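Long-range contacts in thymidylate synthase ThyX (Streptomyces cacaoi subsp. asoensis, PDB 4P5A), which binds FAD and a uridine nucleotide as a homotetramer and probably catalyses reductive methylation of dUMP, with methylenetetrahydrofolate as methyl donor and NADPH as reductant: residues B[69-74]-B[176-181]; B[88-93]-B[184-189]. All blocks are in the same frame, centred on the assembly; numbering follows the deposited sequence. Where two conformers were deposited one is given.

Overall arrangement
From the N terminus the chain lays down strand 13-20 and then strand 69-77, whose first part waits about a hundred residues for its partner. Before that partner arrives, residues 88-90 lead into strand 91-94. The chain then passes through the long helix 131-157 and returns as strand 174-181, closing interaction 1 in the middle of the antiparallel sheet. Helix 183-193 follows directly and meets residues 88-93, closing interaction 2. The two closures therefore cross, since their segments alternate along the chain. They also adjoin in space: S91 and N93 pair with T180 and Y178, so strand 174-181 lies between 69-77 and 91-94, while interaction 2 ties that sheet to the helix beside FAD.

Interaction 1: B[69-74]-B[176-181]; sequences SMTFLV and VLYATC
Three hydrogen-bonded pairs, M70-C181, F72-A179 and V74-L177, each exchange two backbone bonds and zip together strands 69-74 and 176-181, the central pair in the antiparallel sheet of the ThyX fold. F72 N donates to A179 O at 2.7 Å, nearly straight (169°). Y178 leaves the sheet on the same face as T71, L73 and T180. Its CB lies 4.1 Å from F72 O, and with CG anti to the carbonyl carbon the ring rises between two methyl groups. Y178 CD1 meets T71 CG2 obliquely at 3.5 Å; Y178 CE2 has L73 CD1 at the ring edge, 3.7 Å away. At the tip, OH hydrogen-bonds the backbone O of S33 of the second subunit. An alanine here would probably loosen the packing of T71 and L73 and cost the hydrogen bond to S33. Beside the tyrosine, T71 OG1 and T180 OG1 share a hydrogen bond of 2.7 Å, and T180 OG1 also bonds H67 of the second subunit. The other face is apolar: C181 SG sits in plane at the F72 ring edge, 4.0 Å from CE2, and M216 packs on F72. The chemistry divides the sheet into a hydroxyl-bearing face joining subunits and a sulfur-aromatic face packing within the chain.

Interaction 2: B[88-93]-B[184-189]; sequences RTWSFN and RALMHF. With FAD (flavin-adenine dinucleotide), chain H.
The main bump in this contact is the indole of W90, and the hollow that takes it is formed by A185, L186 and F189 on one side of helix 184-189. With CG anti to the carbonyl carbon (chi1 -73°), the ring swings from the turn ahead of strand 91-94 onto the helix. Its benzene corner, CZ2 of W90, comes down over the face of F189, 3.7 Å from F189 CG, in an edge-to-face pair whose planes meet at 56°. L186 closes the hollow beyond, its CD1 crossing obliquely 3.9 Å from CZ2 of W90. At the pyrrole end, W90 NE1 makes a weak hydrogen bond to A185 O (3.4 Å, 141°), an oxygen already engaged by F189 N within the helix. The small knob of the helix, A185 CB, rests against both T89 and W90, 3.7 Å from T89 OG1 and 4.0 Å from W90 NE1. M216 of helix 207-223 also packs against the indole.

Next to this largely apolar socket, turn and helix grip the FAD pyrophosphate. R88 bends at chi3 so that NE, like its backbone N, donates to O2A, the NE bond being 2.8 Å and almost straight. NH2 of R88 reaches O1P, while adenine N7A sits over the centre of one face of the R88 guanidinium, 3.2 Å above that plane. From the helix, H188 NE2 donates to O2P at 3.1 Å. The R88 guanidinium would probably offset part of the phosphate charge, the other donors sharing the bonding, and R88 is itself paired with E66 of the fourth subunit. R88 ends the RHR triplet of the ThyX signature RHRX7S, and the whole is characteristic of the ThyX flavin site, where a signature turn packed on a helix meets a cofactor shared among subunits.

Interaction 1: B[69-74]-B[176-181]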
# COMPACT_ATOMS: atom_id res chain seq x y z
N SER B 69 -13.55 9.31 3.50
CA SER B 69 -12.28 9.96 3.86
C SER B 69 -12.48 10.86 5.07
O SER B 69 -13.59 11.46 5.24
CB SER B 69 -11.83 10.78 2.68
OG SER B 69 -10.62 11.43 2.95
N MET B 70 -11.44 10.97 5.87
CA MET B 70 -11.46 11.93 6.98
C MET B 70 -10.12 12.61 7.02
O MET B 70 -9.10 11.90 6.91
CB MET B 70 -11.65 11.17 8.30
CG MET B 70 -13.17 10.76 8.50
SD MET B 70 -13.24 9.51 9.85
CE MET B 70 -12.67 7.92 9.02
N THR B 71 -10.08 13.91 7.25
CA THR B 71 -8.71 14.55 7.32
C THR B 71 -8.61 15.23 8.66
O THR B 71 -9.48 16.02 9.02
CB THR B 71 -8.58 15.61 6.25
OG1 THR B 71 -8.61 14.99 4.90
CG2 THR B 71 -7.29 16.48 6.39
N PHE B 72 -7.54 14.95 9.37
CA PHE B 72 -7.31 15.52 10.71
C PHE B 72 -6.14 16.48 10.68
O PHE B 72 -5.10 16.17 10.06
CB PHE B 72 -6.97 14.42 11.71
CG PHE B 72 -8.12 13.47 11.95
CD1 PHE B 72 -9.19 13.89 12.78
CD2 PHE B 72 -8.14 12.24 11.33
CE1 PHE B 72 -10.27 13.01 13.04
CE2 PHE B 72 -9.22 11.36 11.57
CZ PHE B 72 -10.27 11.77 12.40
N LEU B 73 -6.22 17.52 11.48
CA LEU B 73 -5.07 18.36 11.79
C LEU B 73 -4.60 17.94 13.16
O LEU B 73 -5.36 17.99 14.17
CB LEU B 73 -5.50 19.88 11.90
CG LEU B 73 -4.40 20.94 12.28
CD1 LEU B 73 -3.24 20.94 11.29
CD2 LEU B 73 -5.13 22.35 12.17
N VAL B 74 -3.33 17.53 13.25
CA VAL B 74 -2.80 16.98 14.48
C VAL B 74 -1.60 17.83 14.92
O VAL B 74 -0.73 18.13 14.14
CB VAL B 74 -2.27 15.52 14.22
CG1 VAL B 74 -1.66 14.92 15.54
CG2 VAL B 74 -3.45 14.61 13.72
N VAL B 176 3.18 19.75 13.42
CA VAL B 176 1.82 19.87 13.04
C VAL B 176 1.70 19.23 11.68
O VAL B 176 2.62 19.40 10.86
CB VAL B 176 1.34 21.33 13.03
CG1 VAL B 176 2.06 22.20 12.06
CG2 VAL B 176 -0.13 21.41 12.80
N LEU B 177 0.62 18.49 11.43
CA LEU B 177 0.50 17.83 10.11
C LEU B 177 -1.00 17.58 9.83
O LEU B 177 -1.83 17.61 10.75
CB LEU B 177 1.24 16.43 10.14
CG LEU B 177 0.67 15.39 11.10
CD1 LEU B 177 1.06 13.95 10.54
CD2 LEU B 177 1.22 15.39 12.53
N TYR B 178 -1.32 17.36 8.54
CA TYR B 178 -2.58 16.76 8.17
C TYR B 178 -2.37 15.26 8.05
O TYR B 178 -1.31 14.80 7.53
CB TYR B 178 -2.94 17.28 6.77
CG TYR B 178 -3.76 18.56 6.77
CD1 TYR B 178 -4.71 18.82 5.75
CD2 TYR B 178 -3.55 19.54 7.72
CE1 TYR B 178 -5.41 20.10 5.71
CE2 TYR B 178 -4.22 20.80 7.68
CZ TYR B 178 -5.19 21.03 6.66
OH TYR B 178 -5.82 22.29 6.74
N ALA B 179 -3.38 14.51 8.49
CA ALA B 179 -3.37 13.01 8.46
C ALA B 179 -4.77 12.63 7.95
O ALA B 179 -5.83 13.04 8.56
CB ALA B 179 -3.16 12.41 9.87
N THR B 180 -4.80 11.97 6.80
CA THR B 180 -6.05 11.59 6.13
C THR B 180 -6.18 10.04 6.08
O THR B 180 -5.21 9.35 5.79
CB THR B 180 -6.13 12.23 4.66
OG1 THR B 180 -6.23 13.68 4.80
CG2 THR B 180 -7.37 11.74 3.90
N CYS B 181 -7.38 9.52 6.39
CA CYS B 181 -7.56 8.04 6.46
C CYS B 181 -8.96 7.78 5.98
O CYS B 181 -9.78 8.72 5.93
CB CYS B 181 -7.46 7.48 7.96
SG CYS B 181 -8.51 8.34 9.05

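Interaction 2: B[88-93]-B[184-189]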
# COMPACT_ATOMS: atom_id res chain seq x y z
N ARG B 88 1.02 3.03 7.12
CA ARG B 88 1.29 3.28 5.72
C ARG B 88 0.05 3.39 4.88
O ARG B 88 0.13 3.85 3.73
CB ARG B 88 2.15 2.07 5.19
CG ARG B 88 3.54 2.15 5.75
CD ARG B 88 4.19 0.70 5.51
NE ARG B 88 3.53 -0.33 6.32
CZ ARG B 88 3.97 -1.62 6.31
NH1 ARG B 88 4.99 -1.96 5.47
NH2 ARG B 88 3.40 -2.51 7.11
N THR B 89 -1.10 3.02 5.46
CA THR B 89 -2.34 3.17 4.70
C THR B 89 -2.94 4.59 4.79
O THR B 89 -3.97 4.81 4.22
CB THR B 89 -3.40 2.25 5.27
OG1 THR B 89 -3.41 2.26 6.71
CG2 THR B 89 -3.01 0.83 4.99
N TRP B 90 -2.29 5.48 5.53
CA TRP B 90 -2.78 6.86 5.66
C TRP B 90 -2.00 7.79 4.70
O TRP B 90 -0.99 7.37 4.12
CB TRP B 90 -2.45 7.34 7.08
CG TRP B 90 -3.33 6.71 8.18
CD1 TRP B 90 -3.52 5.36 8.44
CD2 TRP B 90 -4.00 7.44 9.16
NE1 TRP B 90 -4.34 5.25 9.60
CE2 TRP B 90 -4.66 6.53 10.01
CE3 TRP B 90 -4.20 8.82 9.35
CZ2 TRP B 90 -5.44 6.96 11.12
CZ3 TRP B 90 -5.00 9.28 10.47
CH2 TRP B 90 -5.63 8.30 11.32
N SER B 91 -2.47 9.03 4.56
CA SER B 91 -1.77 10.06 3.84
C SER B 91 -1.42 11.13 4.85
O SER B 91 -2.23 11.44 5.71
CB SER B 91 -2.72 10.70 2.79
OG SER B 91 -2.92 9.64 1.79
N PHE B 92 -0.23 11.69 4.74
CA PHE B 92 0.28 12.72 5.71
C PHE B 92 0.90 13.90 4.98
O PHE B 92 1.47 13.70 3.88
CB PHE B 92 1.39 12.12 6.58
CG PHE B 92 0.94 10.92 7.37
CD1 PHE B 92 0.02 11.07 8.42
CD2 PHE B 92 1.41 9.60 7.03
CE1 PHE B 92 -0.42 9.99 9.17
CE2 PHE B 92 0.93 8.50 7.84
CZ PHE B 92 0.03 8.72 8.86
N ASN B 93 0.84 15.09 5.58
CA ASN B 93 1.71 16.18 5.09
C ASN B 93 1.99 17.01 6.33
O ASN B 93 1.05 17.47 6.97
CB ASN B 93 1.07 17.10 4.06
CG ASN B 93 2.18 17.94 3.36
OD1 ASN B 93 2.18 19.23 3.45
ND2 ASN B 93 3.16 17.25 2.77
N ARG B 184 -11.60 2.25 7.37
CA ARG B 184 -10.93 0.95 7.58
C ARG B 184 -9.53 1.21 8.13
O ARG B 184 -9.10 0.52 9.11
CB ARG B 184 -10.91 0.18 6.25
CG ARG B 184 -10.59 -1.34 6.58
CD ARG B 184 -10.17 -2.03 5.26
NE ARG B 184 -10.15 -3.48 5.54
CZ ARG B 184 -9.89 -4.36 4.54
NH1 ARG B 184 -9.95 -5.71 4.82
NH2 ARG B 184 -9.62 -3.92 3.30
N ALA B 185 -8.83 2.17 7.57
CA ALA B 185 -7.47 2.49 8.03
C ALA B 185 -7.56 3.08 9.43
O ALA B 185 -6.68 2.82 10.23
CB ALA B 185 -6.86 3.51 7.06
N LEU B 186 -8.56 3.90 9.73
CA LEU B 186 -8.72 4.44 11.07
C LEU B 186 -8.98 3.27 12.05
O LEU B 186 -8.34 3.29 13.13
CB LEU B 186 -9.92 5.45 11.14
CG LEU B 186 -10.08 6.07 12.55
CD1 LEU B 186 -8.82 6.82 13.04
CD2 LEU B 186 -11.25 7.03 12.43
N MET B 187 -9.84 2.31 11.70
CA MET B 187 -10.09 1.19 12.64
C MET B 187 -8.82 0.39 12.88
O MET B 187 -8.58 -0.05 14.04
CB MET B 187 -11.28 0.28 12.11
CG MET B 187 -12.61 0.98 12.40
SD MET B 187 -13.93 -0.12 11.88
CE MET B 187 -14.00 0.09 10.05
N HIS B 188 -8.01 0.20 11.86
CA HIS B 188 -6.76 -0.60 12.08
C HIS B 188 -5.83 0.18 12.99
O HIS B 188 -5.22 -0.39 13.93
CB HIS B 188 -6.14 -0.88 10.71
CG HIS B 188 -4.96 -1.82 10.79
ND1 HIS B 188 -5.08 -3.17 10.59
CD2 HIS B 188 -3.66 -1.57 11.06
CE1 HIS B 188 -3.89 -3.74 10.72
NE2 HIS B 188 -3.02 -2.80 11.08
N PHE B 189 -5.79 1.50 12.82
CA PHE B 189 -4.94 2.33 13.68
C PHE B 189 -5.49 2.33 15.13
O PHE B 189 -4.70 2.17 16.07
CB PHE B 189 -4.98 3.73 13.12
CG PHE B 189 -4.44 4.81 14.00
CD1 PHE B 189 -5.28 5.59 14.79
CD2 PHE B 189 -3.06 5.09 14.01
CE1 PHE B 189 -4.76 6.64 15.62
CE2 PHE B 189 -2.55 6.22 14.81
CZ PHE B 189 -3.44 6.95 15.63
PA FAD H . -0.00 -0.12 8.30
O1A FAD H . -1.11 0.85 8.30
O2A FAD H . 1.33 0.22 7.88
O5B FAD H . -0.48 -1.38 7.52
C5B FAD H . -1.82 -1.97 7.78
C4B FAD H . -1.85 -3.40 7.30
O4B FAD H . -1.55 -3.42 5.89
C3B FAD H . -0.78 -4.24 7.91
O3B FAD H . -1.19 -4.76 9.20
C2B FAD H . -0.59 -5.38 6.90
O2B FAD H . -1.77 -6.25 7.03
C1B FAD H . -0.75 -4.61 5.55
N9A FAD H . 0.52 -4.14 4.96
C8A FAD H . 0.78 -2.88 4.60
N7A FAD H . 1.98 -2.80 4.01
C5A FAD H . 2.47 -4.10 3.94
C6A FAD H . 3.64 -4.72 3.44
N6A FAD H . 4.63 -4.03 2.80
N1A FAD H . 3.75 -6.08 3.61
C2A FAD H . 2.77 -6.83 4.17
N3A FAD H . 1.63 -6.27 4.66
C4A FAD H . 1.51 -4.92 4.59
N1 FAD H . 8.06 -0.51 15.06
C2 FAD H . 9.42 -0.66 14.98
O2 FAD H . 10.09 -0.27 14.03
N3 FAD H . 10.10 -1.13 16.08
C4 FAD H . 9.43 -1.46 17.25
O4 FAD H . 10.12 -1.95 18.18
C4X FAD H . 8.03 -1.33 17.31
N5 FAD H . 7.26 -1.76 18.41
C5X FAD H . 5.88 -1.42 18.47
C6 FAD H . 5.07 -1.56 19.63
C7 FAD H . 3.71 -1.24 19.65
C7M FAD H . 2.99 -1.46 20.99
C8 FAD H . 3.04 -0.67 18.53
C8M FAD H . 1.51 -0.35 18.51
C9 FAD H . 3.81 -0.49 17.37
C9A FAD H . 5.22 -0.81 17.36
N10 FAD H . 5.99 -0.62 16.18
C10 FAD H . 7.37 -0.85 16.20
C1' FAD H . 5.39 0.00 14.97
C2' FAD H . 4.72 -1.26 14.26
O2' FAD H . 5.71 -2.22 13.79
C3' FAD H . 4.01 -0.82 12.96
O3' FAD H . 4.85 -0.06 12.07
C4' FAD H . 2.72 0.11 13.28
O4' FAD H . 2.07 -0.41 14.40
C5' FAD H . 1.80 0.13 12.03
O5' FAD H . 1.10 -1.13 11.99
P FAD H . 0.87 -1.80 10.54
O1P FAD H . 2.14 -2.06 9.78
O2P FAD H . 0.07 -3.01 10.82
O3P FAD H . 0.03 -0.71 9.74